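PaaX domain-containing protein, C-domain protein (Mycobacterium tuberculosis, PDB 3KFW) is of unknown function but probably acts as a DNA-binding transcriptional regulator of the PaaX family. Local coordinates at residues D52-A57 and R61-L66. Numbering follows the deposited sequence.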
ATOM      1  N   ASP A  52      14.116 -40.000  10.173  1.00 43.13           N
ATOM      2  CA  ASP A  52      14.585 -39.683   8.828  1.00 43.01           C
ATOM      3  C   ASP A  52      14.958 -40.927   8.012  1.00 42.00           C
ATOM      4  O   ASP A  52      14.738 -40.990   6.785  1.00 41.91           O
ATOM      5  CB  ASP A  52      15.742 -38.681   8.902  1.00 43.65           C
ATOM      6  CG  ASP A  52      15.305 -37.304   9.451  1.00 46.74           C
ATOM      7  OD1 ASP A  52      14.250 -36.790   8.984  1.00 50.07           O
ATOM      8  OD2 ASP A  52      16.020 -36.726  10.329  1.00 47.58           O
ATOM      9  N   LEU A  53      15.513 -41.909   8.708  1.00 40.46           N
ATOM     10  CA  LEU A  53      15.777 -43.203   8.142  1.00 39.13           C
ATOM     11  C   LEU A  53      15.046 -44.246   8.945  1.00 39.50           C
ATOM     12  O   LEU A  53      14.707 -44.052  10.126  1.00 40.49           O
ATOM     13  CB  LEU A  53      17.271 -43.523   8.189  1.00 38.27           C
ATOM     14  CG  LEU A  53      18.244 -42.680   7.364  1.00 36.38           C
ATOM     15  CD1 LEU A  53      19.653 -43.044   7.780  1.00 35.31           C
ATOM     16  CD2 LEU A  53      18.054 -42.815   5.830  1.00 32.48           C
ATOM     17  N   VAL A  54      14.845 -45.386   8.308  1.00 38.66           N
ATOM     18  CA  VAL A  54      14.361 -46.560   8.969  1.00 37.31           C
ATOM     19  C   VAL A  54      15.508 -47.605   8.870  1.00 37.14           C
ATOM     20  O   VAL A  54      16.222 -47.637   7.863  1.00 36.90           O
ATOM     21  CB  VAL A  54      13.026 -47.024   8.286  1.00 38.00           C
ATOM     22  CG1 VAL A  54      11.900 -46.092   8.653  1.00 37.85           C
ATOM     23  CG2 VAL A  54      13.154 -47.026   6.738  1.00 35.54           C
ATOM     24  N   ARG A  55      15.710 -48.430   9.908  1.00 37.09           N
ATOM     25  CA  ARG A  55      16.697 -49.510   9.822  1.00 36.69           C
ATOM     26  C   ARG A  55      16.108 -50.927   9.889  1.00 36.79           C
ATOM     27  O   ARG A  55      15.051 -51.171  10.460  1.00 35.66           O
ATOM     28  CB  ARG A  55      17.835 -49.342  10.852  1.00 36.82           C
ATOM     29  CG  ARG A  55      17.523 -49.652  12.297  1.00 36.48           C
ATOM     30  CD  ARG A  55      18.788 -49.504  13.145  1.00 42.64           C
ATOM     31  NE  ARG A  55      18.546 -49.486  14.605  1.00 46.66           N
ATOM     32  CZ  ARG A  55      17.333 -49.443  15.188  1.00 44.26           C
ATOM     33  NH1 ARG A  55      16.251 -49.374  14.430  1.00 40.21           N
ATOM     34  NH2 ARG A  55      17.197 -49.437  16.520  1.00 37.42           N
ATOM     35  N   SER A  56      16.818 -51.877   9.307  1.00 36.45           N
ATOM     36  CA  SER A  56      16.374 -53.242   9.407  1.00 35.50           C
ATOM     37  C   SER A  56      17.618 -54.093   9.450  1.00 35.12           C
ATOM     38  O   SER A  56      18.715 -53.563   9.404  1.00 34.85           O
ATOM     39  CB  SER A  56      15.525 -53.563   8.181  1.00 34.07           C
ATOM     40  OG  SER A  56      16.370 -53.692   7.060  1.00 34.73           O
ATOM     41  N   ALA A  57      17.449 -55.403   9.519  1.00 35.58           N
ATOM     42  CA  ALA A  57      18.558 -56.340   9.350  1.00 36.14           C
ATOM     43  C   ALA A  57      19.315 -56.116   8.042  1.00 36.78           C
ATOM     44  O   ALA A  57      20.532 -56.329   7.991  1.00 37.92           O
ATOM     45  CB  ALA A  57      18.080 -57.753   9.441  1.00 36.27           C
ATOM     46  N   ARG A  61      17.386 -47.374   4.681  1.00 35.01           N
ATOM     47  CA  ARG A  61      16.769 -46.788   3.527  1.00 35.41           C
ATOM     48  C   ARG A  61      15.936 -45.606   4.076  1.00 36.27           C
ATOM     49  O   ARG A  61      15.717 -45.522   5.295  1.00 36.75           O
ATOM     50  CB  ARG A  61      15.916 -47.793   2.734  1.00 34.34           C
ATOM     51  CG  ARG A  61      14.602 -48.081   3.366  1.00 36.40           C
ATOM     52  CD  ARG A  61      13.688 -48.956   2.509  1.00 36.52           C
ATOM     53  NE  ARG A  61      12.501 -49.350   3.262  1.00 33.52           N
ATOM     54  CZ  ARG A  61      11.575 -50.212   2.833  1.00 33.92           C
ATOM     55  NH1 ARG A  61      11.691 -50.747   1.621  1.00 33.37           N
ATOM     56  NH2 ARG A  61      10.515 -50.504   3.596  1.00 25.68           N
ATOM     57  N   LEU A  62      15.544 -44.671   3.199  1.00 36.37           N
ATOM     58  CA  LEU A  62      14.803 -43.474   3.623  1.00 36.73           C
ATOM     59  C   LEU A  62      13.444 -43.794   4.310  1.00 37.35           C
ATOM     60  O   LEU A  62      12.748 -44.697   3.926  1.00 36.42           O
ATOM     61  CB  LEU A  62      14.568 -42.538   2.396  1.00 35.65           C
ATOM     62  CG  LEU A  62      15.497 -41.341   2.018  1.00 36.25           C
ATOM     63  CD1 LEU A  62      16.988 -41.555   2.295  1.00 32.78           C
ATOM     64  CD2 LEU A  62      15.286 -40.859   0.559  1.00 36.09           C
ATOM     65  N   SER A  63      13.076 -42.982   5.289  1.00 39.31           N
ATOM     66  CA  SER A  63      11.724 -42.884   5.840  1.00 40.62           C
ATOM     67  C   SER A  63      10.660 -42.527   4.822  1.00 42.52           C
ATOM     68  O   SER A  63      10.918 -41.716   3.903  1.00 43.61           O
ATOM     69  CB  SER A  63      11.719 -41.735   6.830  1.00 40.35           C
ATOM     70  OG  SER A  63      10.640 -41.892   7.713  1.00 41.49           O
ATOM     71  N   ASP A  64       9.442 -43.036   5.021  1.00 43.76           N
ATOM     72  CA  ASP A  64       8.323 -42.679   4.149  1.00 45.55           C
ATOM     73  C   ASP A  64       8.029 -41.169   4.088  1.00 46.09           C
ATOM     74  O   ASP A  64       7.737 -40.645   3.004  1.00 46.02           O
ATOM     75  CB  ASP A  64       7.070 -43.507   4.446  1.00 46.19           C
ATOM     76  CG  ASP A  64       7.065 -44.864   3.700  1.00 49.21           C
ATOM     77  OD1 ASP A  64       7.331 -44.880   2.466  1.00 51.08           O
ATOM     78  OD2 ASP A  64       6.785 -45.918   4.340  1.00 52.18           O
ATOM     79  N   ARG A  65       8.159 -40.471   5.222  1.00 46.50           N
ATOM     80  CA  ARG A  65       7.993 -39.006   5.243  1.00 46.73           C
ATOM     81  C   ARG A  65       9.182 -38.186   4.671  1.00 45.90           C
ATOM     82  O   ARG A  65       8.983 -37.064   4.192  1.00 45.95           O
ATOM     83  CB  ARG A  65       7.521 -38.491   6.624  1.00 47.28           C
ATOM     84  CG  ARG A  65       8.593 -37.860   7.527  1.00 50.13           C
ATOM     85  CD  ARG A  65       8.039 -37.576   8.951  1.00 54.91           C
ATOM     86  NE  ARG A  65       9.057 -36.986   9.831  1.00 57.48           N
ATOM     87  CZ  ARG A  65       9.709 -37.629  10.805  1.00 58.20           C
ATOM     88  NH1 ARG A  65       9.460 -38.912  11.069  1.00 56.66           N
ATOM     89  NH2 ARG A  65      10.618 -36.976  11.523  1.00 58.52           N
ATOM     90  N   LEU A  66      10.396 -38.737   4.698  1.00 44.87           N
ATOM     91  CA  LEU A  66      11.506 -38.124   3.954  1.00 43.91           C
ATOM     92  C   LEU A  66      11.387 -38.351   2.461  1.00 43.38           C
ATOM     93  O   LEU A  66      11.698 -37.455   1.654  1.00 43.24           O
ATOM     94  CB  LEU A  66      12.870 -38.557   4.448  1.00 43.32           C
ATOM     95  CG  LEU A  66      13.583 -37.350   5.037  1.00 45.71           C
ATOM     96  CD1 LEU A  66      12.756 -36.628   6.148  1.00 46.55           C
ATOM     97  CD2 LEU A  66      14.957 -37.729   5.522  1.00 47.24           C
TER
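V54 and R61 face each other as a hydrogen-bonded pair of an antiparallel hairpin. The amide of V54 reaches the carbonyl oxygen of R61 in a nearly straight bond (N to O 3.1 Å, 173° at the hydrogen), whereas the return bond from R61 N to V54 O is weak. Both side chains rise from the same face of the sheet. There CG2 of V54 lies 3.8 Å from CG of R61 and sits loosely at the edge of the guanidinium, near its plane. The arginine chain, with CG set between its backbone N and carbonyl carbon (chi1 77°), is extended from CG to NE and runs out across the strand direction, and NH1 hydrogen-bonds to the carbonyl of P18.

L53 and L62, a non-hydrogen-bonded pair, send their side chains apart, yet branch methyls still touch, CD2 of L53 lying 3.9 Å from CD1 of L62. One step further, S63 N donates to D52 O (3.0 Å) from above the carbonyl plane, extending the pairing past the strand ends to the N-cap of helix 64-77. The S63 hydroxyl, turned away from its own N (chi1 -159°), bonds to G51 O. L66 packs its isobutyl group obliquely against D52, with CD2 3.6 Å from the aspartate CB. The D52 carboxylate is engaged through OD2 in a salt bridge with R6; R65, which hydrogen-bonds to A50 O, offers it only a nearby opposite charge.

The hairpin, following helix 37-49, is consistent with the wing of a winged helix-turn-helix domain: L53 packs on L44, M47 and V48 of that helix, while L62 and L66 rest on L10 of helix 5-13, and the second strand leads directly into helix 64-77.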